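Local coordinates for protein sensory transduction histidine kinase, putative (PDB 5BWJ) that probably works as a membrane-bound hybrid histidine kinase, of which this periplasmic Venus flytrap domain is the sensor, thought to detect small molecules associated with tick feeding, at residues His51-Leu55 with Ala137-Gln141; Leu92-Asn96 with Leu147-Lys151; Tyr122-Leu126 with Ile155-Cys159. The contacts are given in a common frame with arbitrary orientation. Numbering follows the deposited sequence.

Contact 1: His51-Leu55 with Ala137-Gln141; sequences HIDNL and ADNSQ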
loop_
_atom_site.group_PDB
_atom_site.type_symbol
_atom_site.label_atom_id
_atom_site.label_comp_id
_atom_site.label_asym_id
_atom_site.label_seq_id
_atom_site.Cartn_x
_atom_site.Cartn_y
_atom_site.Cartn_z
ATOM N N HIS B 51 21.104 1.329 3.605
ATOM C CA HIS B 51 20.127 2.392 3.424
ATOM C C HIS B 51 20.802 3.692 3.014
ATOM O O HIS B 51 21.850 4.056 3.550
ATOM C CB HIS B 51 19.325 2.608 4.707
ATOM C CG HIS B 51 18.458 1.446 5.080
ATOM N ND1 HIS B 51 18.916 0.392 5.840
ATOM C CD2 HIS B 51 17.163 1.173 4.796
ATOM C CE1 HIS B 51 17.938 -0.481 6.010
ATOM N NE2 HIS B 51 16.864 -0.031 5.388
ATOM N N ILE B 52 20.197 4.382 2.055
ATOM C CA ILE B 52 20.616 5.727 1.685
ATOM C C ILE B 52 19.383 6.606 1.499
ATOM O O ILE B 52 18.403 6.198 0.876
ATOM C CB ILE B 52 21.471 5.732 0.399
ATOM C CG1 ILE B 52 20.804 4.904 -0.704
ATOM C CG2 ILE B 52 22.867 5.187 0.697
ATOM C CD1 ILE B 52 21.459 5.054 -2.062
ATOM N N ASP B 53 19.426 7.807 2.065
ATOM C CA ASP B 53 18.309 8.738 1.968
ATOM C C ASP B 53 18.172 9.273 0.549
ATOM O O ASP B 53 17.083 9.267 -0.028
ATOM C CB ASP B 53 18.489 9.897 2.950
ATOM C CG ASP B 53 18.355 9.463 4.394
ATOM O OD1 ASP B 53 18.446 8.246 4.660
ATOM O OD2 ASP B 53 18.161 10.338 5.265
ATOM N N ASN B 54 19.292 9.726 -0.005
ATOM C CA ASN B 54 19.309 10.384 -1.303
ATOM C C ASN B 54 20.031 9.548 -2.347
ATOM O O ASN B 54 20.805 8.649 -2.011
ATOM C CB ASN B 54 19.979 11.756 -1.187
ATOM C CG ASN B 54 19.446 12.565 -0.024
ATOM O OD1 ASN B 54 18.275 12.455 0.339
ATOM N ND2 ASN B 54 20.308 13.383 0.572
ATOM N N LEU B 55 19.772 9.860 -3.612
ATOM C CA LEU B 55 20.435 9.204 -4.731
ATOM C C LEU B 55 21.389 10.176 -5.421
ATOM O O LEU B 55 20.985 10.927 -6.309
ATOM C CB LEU B 55 19.402 8.676 -5.726
ATOM C CG LEU B 55 19.953 7.865 -6.898
ATOM C CD1 LEU B 55 20.521 6.536 -6.416
ATOM C CD2 LEU B 55 18.872 7.646 -7.941
ATOM N N ALA B 137 12.741 18.295 -3.182
ATOM C CA ALA B 137 13.270 17.686 -1.967
ATOM C C ALA B 137 14.162 16.504 -2.327
ATOM O O ALA B 137 13.983 15.879 -3.373
ATOM C CB ALA B 137 12.137 17.241 -1.054
ATOM N N ASP B 138 15.122 16.201 -1.460
ATOM C CA ASP B 138 16.058 15.110 -1.708
ATOM C C ASP B 138 15.475 13.768 -1.283
ATOM O O ASP B 138 15.866 12.724 -1.803
ATOM C CB ASP B 138 17.380 15.355 -0.972
ATOM C CG ASP B 138 18.143 16.548 -1.515
ATOM O OD1 ASP B 138 17.975 16.875 -2.709
ATOM O OD2 ASP B 138 18.921 17.156 -0.749
ATOM N N ASN B 139 14.544 13.798 -0.333
ATOM C CA ASN B 139 13.945 12.573 0.191
ATOM C C ASN B 139 12.603 12.832 0.868
ATOM O O ASN B 139 12.217 13.981 1.079
ATOM C CB ASN B 139 14.900 11.899 1.177
ATOM C CG ASN B 139 15.326 12.824 2.299
ATOM O OD1 ASN B 139 14.513 13.227 3.130
ATOM N ND2 ASN B 139 16.611 13.154 2.336
ATOM N N SER B 140 11.905 11.754 1.214
ATOM C CA SER B 140 10.570 11.854 1.798
ATOM C C SER B 140 10.571 12.650 3.099
ATOM O O SER B 140 9.694 13.481 3.324
ATOM C CB SER B 140 9.991 10.459 2.051
ATOM O OG SER B 140 9.791 9.760 0.836
ATOM N N GLN B 141 11.555 12.389 3.953
ATOM C CA GLN B 141 11.648 13.069 5.239
ATOM C C GLN B 141 11.770 14.579 5.059
ATOM O O GLN B 141 11.069 15.350 5.714
ATOM C CB GLN B 141 12.839 12.533 6.032
ATOM C CG GLN B 141 13.020 13.162 7.394
ATOM C CD GLN B 141 13.996 12.383 8.248
ATOM O OE1 GLN B 141 13.764 11.215 8.561
ATOM N NE2 GLN B 141 15.105 13.017 8.613
HETATM O O HOH W 1 15.410 10.105 -2.140
#
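Just past the end of strand 45-52 the chain turns, and its backbone comes closest to the loop leading into helix 140-148 where N54 CA and D138 CA lie 5.8 Å apart. No direct backbone hydrogen bond spans this gap; instead a water donates to D53 O at 2.8 Å and to D138 O at 2.7 Å, joining the two carbonyls. Beside it, N139 ND2 donates to N54 OD1 over 2.7 Å with a nearly straight N-H...O angle of 171°. The same N139 holds the N-cap position, its OD1 accepting from E142 N, so one side-chain amide both caps the helix through OD1 and reaches across through ND2. In a Venus flytrap fold two lobes face each other over a cleft, and this small, hydrated polar contact is consistent with such an interlobe meeting. Beyond these bonds only loose van der Waals contacts remain, such as N54 OD1 to D138 CB at 3.3 Å. Nearby, S140 OG bonds D14 OD2, while Q141 OE1 accepts from K22 NZ.

Contact 2: Leu92-Asn96 with Leu147-Lys151; sequences LFFKN and LKNDK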
loop_
_atom_site.group_PDB
_atom_site.type_symbol
_atom_site.label_atom_id
_atom_site.label_comp_id
_atom_site.label_asym_id
_atom_site.label_seq_id
_atom_site.Cartn_x
_atom_site.Cartn_y
_atom_site.Cartn_z
ATOM N N LEU B 92 -1.606 14.155 -4.004
ATOM C CA LEU B 92 -1.263 15.504 -3.586
ATOM C C LEU B 92 -1.777 15.716 -2.165
ATOM O O LEU B 92 -2.988 15.754 -1.938
ATOM C CB LEU B 92 -1.862 16.538 -4.544
ATOM C CG LEU B 92 -1.376 17.978 -4.371
ATOM C CD1 LEU B 92 0.090 18.106 -4.765
ATOM C CD2 LEU B 92 -2.233 18.931 -5.186
ATOM N N PHE B 93 -0.853 15.828 -1.214
ATOM C CA PHE B 93 -1.196 15.998 0.198
ATOM C C PHE B 93 -1.132 17.456 0.640
ATOM O O PHE B 93 -0.391 18.255 0.072
ATOM C CB PHE B 93 -0.253 15.181 1.083
ATOM C CG PHE B 93 -0.503 13.703 1.051
ATOM C CD1 PHE B 93 -1.612 13.159 1.677
ATOM C CD2 PHE B 93 0.391 12.853 0.424
ATOM C CE1 PHE B 93 -1.834 11.798 1.660
ATOM C CE2 PHE B 93 0.174 11.491 0.404
ATOM C CZ PHE B 93 -0.940 10.963 1.024
ATOM N N PHE B 94 -1.902 17.790 1.672
ATOM C CA PHE B 94 -1.787 19.088 2.334
ATOM C C PHE B 94 -2.237 18.965 3.785
ATOM O O PHE B 94 -2.813 17.952 4.179
ATOM C CB PHE B 94 -2.601 20.158 1.600
ATOM C CG PHE B 94 -4.078 19.885 1.556
ATOM C CD1 PHE B 94 -4.623 19.104 0.551
ATOM C CD2 PHE B 94 -4.925 20.424 2.511
ATOM C CE1 PHE B 94 -5.982 18.856 0.506
ATOM C CE2 PHE B 94 -6.285 20.179 2.472
ATOM C CZ PHE B 94 -6.813 19.394 1.467
ATOM N N LYS B 95 -1.959 19.994 4.578
ATOM C CA LYS B 95 -2.229 19.960 6.011
ATOM C C LYS B 95 -3.650 20.399 6.352
ATOM O O LYS B 95 -4.307 21.083 5.567
ATOM C CB LYS B 95 -1.231 20.853 6.755
ATOM C CG LYS B 95 0.194 20.322 6.767
ATOM C CD LYS B 95 1.193 21.399 7.181
ATOM C CE LYS B 95 0.871 21.984 8.551
ATOM N NZ LYS B 95 1.886 22.986 8.979
ATOM N N ASN B 96 -4.109 20.001 7.536
ATOM C CA ASN B 96 -5.415 20.403 8.048
ATOM C C ASN B 96 -6.560 19.877 7.192
ATOM O O ASN B 96 -7.666 19.660 7.687
ATOM C CB ASN B 96 -5.500 21.928 8.144
ATOM N N LEU B 147 6.514 20.656 4.204
ATOM C CA LEU B 147 5.083 20.894 4.344
ATOM C C LEU B 147 4.759 21.301 5.774
ATOM O O LEU B 147 4.040 22.272 6.006
ATOM C CB LEU B 147 4.283 19.646 3.957
ATOM C CG LEU B 147 2.761 19.765 4.061
ATOM C CD1 LEU B 147 2.226 20.779 3.061
ATOM C CD2 LEU B 147 2.097 18.411 3.858
ATOM N N LYS B 148 5.294 20.544 6.727
ATOM C CA LYS B 148 5.082 20.813 8.146
ATOM C C LYS B 148 5.518 22.228 8.512
ATOM O O LYS B 148 4.848 22.914 9.285
ATOM C CB LYS B 148 5.846 19.795 8.997
ATOM C CG LYS B 148 5.656 19.951 10.502
ATOM C CD LYS B 148 4.219 19.677 10.916
ATOM C CE LYS B 148 4.061 19.705 12.429
ATOM N NZ LYS B 148 2.672 19.371 12.853
ATOM N N ASN B 149 6.644 22.659 7.949
ATOM C CA ASN B 149 7.209 23.970 8.254
ATOM C C ASN B 149 6.719 25.054 7.295
ATOM O O ASN B 149 7.294 26.139 7.229
ATOM C CB ASN B 149 8.737 23.900 8.225
ATOM C CG ASN B 149 9.297 22.958 9.273
ATOM O OD1 ASN B 149 8.718 22.789 10.346
ATOM N ND2 ASN B 149 10.431 22.339 8.966
ATOM N N ASP B 150 5.661 24.746 6.553
ATOM C CA ASP B 150 5.005 25.719 5.679
ATOM C C ASP B 150 5.949 26.295 4.624
ATOM O O ASP B 150 5.783 27.434 4.187
ATOM C CB ASP B 150 4.403 26.853 6.514
ATOM C CG ASP B 150 3.362 26.360 7.501
ATOM O OD1 ASP B 150 2.458 25.604 7.087
ATOM O OD2 ASP B 150 3.451 26.724 8.692
ATOM N N LYS B 151 6.939 25.508 4.215
ATOM C CA LYS B 151 7.813 25.897 3.113
ATOM C C LYS B 151 7.087 25.672 1.788
ATOM O O LYS B 151 7.314 26.392 0.813
ATOM C CB LYS B 151 9.122 25.106 3.149
#
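K95 carries the polar side of this contact. Its NZ donates to K148 O at 3.0 Å, the carbonyl at the C-terminal end of helix 140-148, and at 3.3 Å to D150 OD1 in a weak hydrogen bond that also makes a salt bridge. A lysine set against the end of a helix meets carbonyls that the last turn leaves without helical partners, and here the acid just beyond adds its charge. The helix stops in a Schellman motif, with D150, at positive phi, as its C-prime residue: D150 N bonds L147 O at 3.0 Å and K151 N reaches back to the carbonyl of the residue before L147. The K148 amine turns to a different partner, L170 O. Further back along its side chain, the aliphatic part of K95 lies against the helix end, its CD 3.2 Å from L147 O and its CG 3.8 Å from L147 CG. L147 points at the end of strand 79-94, its CD2 4.2 Å from F94 CA, and also packs on I155 and L174. F94 itself points away from the helix and rests on V175; its side chain lies about 7 Å from a bound magnesium ion.

Contact 3: Tyr122-Leu126 with Ile155-Cys159; sequences YEDIL and IYGDC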
loop_
_atom_site.group_PDB
_atom_site.type_symbol
_atom_site.label_atom_id
_atom_site.label_comp_id
_atom_site.label_asym_id
_atom_site.label_seq_id
_atom_site.Cartn_x
_atom_site.Cartn_y
_atom_site.Cartn_z
ATOM N N TYR B 122 7.256 11.254 -9.927
ATOM C CA TYR B 122 6.367 12.295 -9.434
ATOM C C TYR B 122 6.817 13.672 -9.906
ATOM O O TYR B 122 5.987 14.545 -10.160
ATOM C CB TYR B 122 6.295 12.246 -7.907
ATOM C CG TYR B 122 5.851 10.899 -7.382
ATOM C CD1 TYR B 122 4.527 10.495 -7.490
ATOM C CD2 TYR B 122 6.754 10.026 -6.788
ATOM C CE1 TYR B 122 4.112 9.266 -7.019
ATOM C CE2 TYR B 122 6.346 8.790 -6.312
ATOM C CZ TYR B 122 5.022 8.417 -6.432
ATOM O OH TYR B 122 4.603 7.192 -5.964
ATOM N N GLU B 123 8.127 13.867 -10.030
ATOM C CA GLU B 123 8.650 15.127 -10.543
ATOM C C GLU B 123 8.238 15.306 -11.998
ATOM O O GLU B 123 7.789 16.379 -12.395
ATOM C CB GLU B 123 10.174 15.190 -10.420
ATOM C CG GLU B 123 10.764 16.517 -10.896
ATOM C CD GLU B 123 12.280 16.522 -10.919
ATOM O OE1 GLU B 123 12.890 15.486 -10.585
ATOM O OE2 GLU B 123 12.863 17.568 -11.276
ATOM N N ASP B 124 8.391 14.247 -12.789
ATOM C CA ASP B 124 8.045 14.294 -14.206
ATOM C C ASP B 124 6.577 14.652 -14.413
ATOM O O ASP B 124 6.245 15.429 -15.307
ATOM C CB ASP B 124 8.351 12.953 -14.879
ATOM C CG ASP B 124 9.839 12.712 -15.052
ATOM O OD1 ASP B 124 10.614 13.689 -14.995
ATOM O OD2 ASP B 124 10.231 11.545 -15.253
ATOM N N ILE B 125 5.704 14.090 -13.581
ATOM C CA ILE B 125 4.270 14.339 -13.695
ATOM C C ILE B 125 3.972 15.830 -13.552
ATOM O O ILE B 125 3.206 16.392 -14.333
ATOM C CB ILE B 125 3.472 13.541 -12.638
ATOM C CG1 ILE B 125 3.591 12.041 -12.916
ATOM C CG2 ILE B 125 1.994 13.934 -12.645
ATOM C CD1 ILE B 125 3.117 11.160 -11.779
ATOM N N LEU B 126 4.588 16.469 -12.564
ATOM C CA LEU B 126 4.352 17.889 -12.317
ATOM C C LEU B 126 4.907 18.760 -13.445
ATOM O O LEU B 126 4.376 19.836 -13.720
ATOM C CB LEU B 126 4.974 18.309 -10.982
ATOM C CG LEU B 126 4.456 17.593 -9.732
ATOM C CD1 LEU B 126 5.150 18.128 -8.487
ATOM C CD2 LEU B 126 2.946 17.726 -9.597
ATOM N N ILE B 155 2.443 18.656 -1.105
ATOM C CA ILE B 155 3.485 17.706 -1.481
ATOM C C ILE B 155 2.867 16.609 -2.341
ATOM O O ILE B 155 1.705 16.247 -2.162
ATOM C CB ILE B 155 4.188 17.092 -0.251
ATOM C CG1 ILE B 155 3.177 16.375 0.649
ATOM C CG2 ILE B 155 4.938 18.181 0.512
ATOM C CD1 ILE B 155 3.792 15.677 1.850
ATOM N N TYR B 156 3.658 16.094 -3.277
ATOM C CA TYR B 156 3.185 15.128 -4.257
ATOM C C TYR B 156 4.086 13.899 -4.265
ATOM O O TYR B 156 5.294 14.013 -4.459
ATOM C CB TYR B 156 3.144 15.778 -5.640
ATOM C CG TYR B 156 2.415 14.980 -6.693
ATOM C CD1 TYR B 156 1.058 14.714 -6.575
ATOM C CD2 TYR B 156 3.079 14.511 -7.819
ATOM C CE1 TYR B 156 0.385 13.991 -7.541
ATOM C CE2 TYR B 156 2.413 13.787 -8.792
ATOM C CZ TYR B 156 1.067 13.531 -8.646
ATOM O OH TYR B 156 0.399 12.813 -9.609
ATOM N N GLY B 157 3.503 12.725 -4.044
ATOM C CA GLY B 157 4.284 11.503 -4.013
ATOM C C GLY B 157 3.531 10.275 -3.538
ATOM O O GLY B 157 2.312 10.173 -3.683
ATOM N N ASP B 158 4.282 9.341 -2.961
ATOM C CA ASP B 158 3.759 8.038 -2.566
ATOM C C ASP B 158 2.654 8.150 -1.517
ATOM O O ASP B 158 2.826 8.811 -0.493
ATOM C CB ASP B 158 4.896 7.165 -2.032
ATOM C CG ASP B 158 4.453 5.749 -1.737
ATOM O OD1 ASP B 158 4.030 5.486 -0.594
ATOM O OD2 ASP B 158 4.526 4.900 -2.650
ATOM N N CYS B 159 1.533 7.481 -1.774
ATOM C CA CYS B 159 0.352 7.586 -0.917
ATOM C C CYS B 159 0.596 7.057 0.492
ATOM O O CYS B 159 0.145 7.654 1.469
ATOM C CB CYS B 159 -0.835 6.838 -1.537
ATOM S SG CYS B 159 -0.573 5.060 -1.798
HETATM O O HOH W 2 6.380 5.400 -5.085
#
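Two tyrosines bury most of the surface here, Y156 from the strand and Y122 from the helix. They form an offset edge-to-face pair, the edge of Y122 directed at the face of Y156, with ring centroids 6.0 Å apart and planes at 87°. Each ring has further company. G157 CA sits over the Y122 face, 3.6 Å from the ring centroid and 11° off its normal, a well-centred CH-pi contact; the backbone of G157, at phi 171° and psi -152°, lies in a region that residues with side chains rarely occupy. Around Y156, L126 CD2 makes an off-centre CH-pi contact 4.2 Å from the ring centroid, and I125 CG2 packs 3.9 Å from Y156 CE2. The hydroxyls point to polar partners: Y122 OH donates at 2.7 Å to a water that in turn donates to D158 OD2 at 3.1 Å, D158 also bonding S88 OG, while Y156 OH meets S90 OG and V181 O. In the mixed sheet of this alpha/beta lobe, strand 154-156 lies between the parallel 114-117 and the antiparallel 79-94; Y156 faces helix 121-128, whereas I155 points to the other face, against helix 140-148.

The three contacts illustrate how chemistry follows burial. Contact 3 lies inside, held by aromatic and aliphatic packing; contact 2 is at the surface, with a lysine bonded to the C-terminal end of a helix; contact 1 is partly buried and depends on amides and a bridging water. Helix 140-148 serves two of them, its start in contact 1 and its end in contact 2, before the chain enters the strand of contact 3. Contacts 2 and 3 touch directly through neighbouring antiparallel strands, F93 N lying 2.8 Å from I155 O, probably a hydrogen bond. Contact 1 touches neither, its centre standing about 18 Å from that of contact 2 and about 14 Å from that of contact 3.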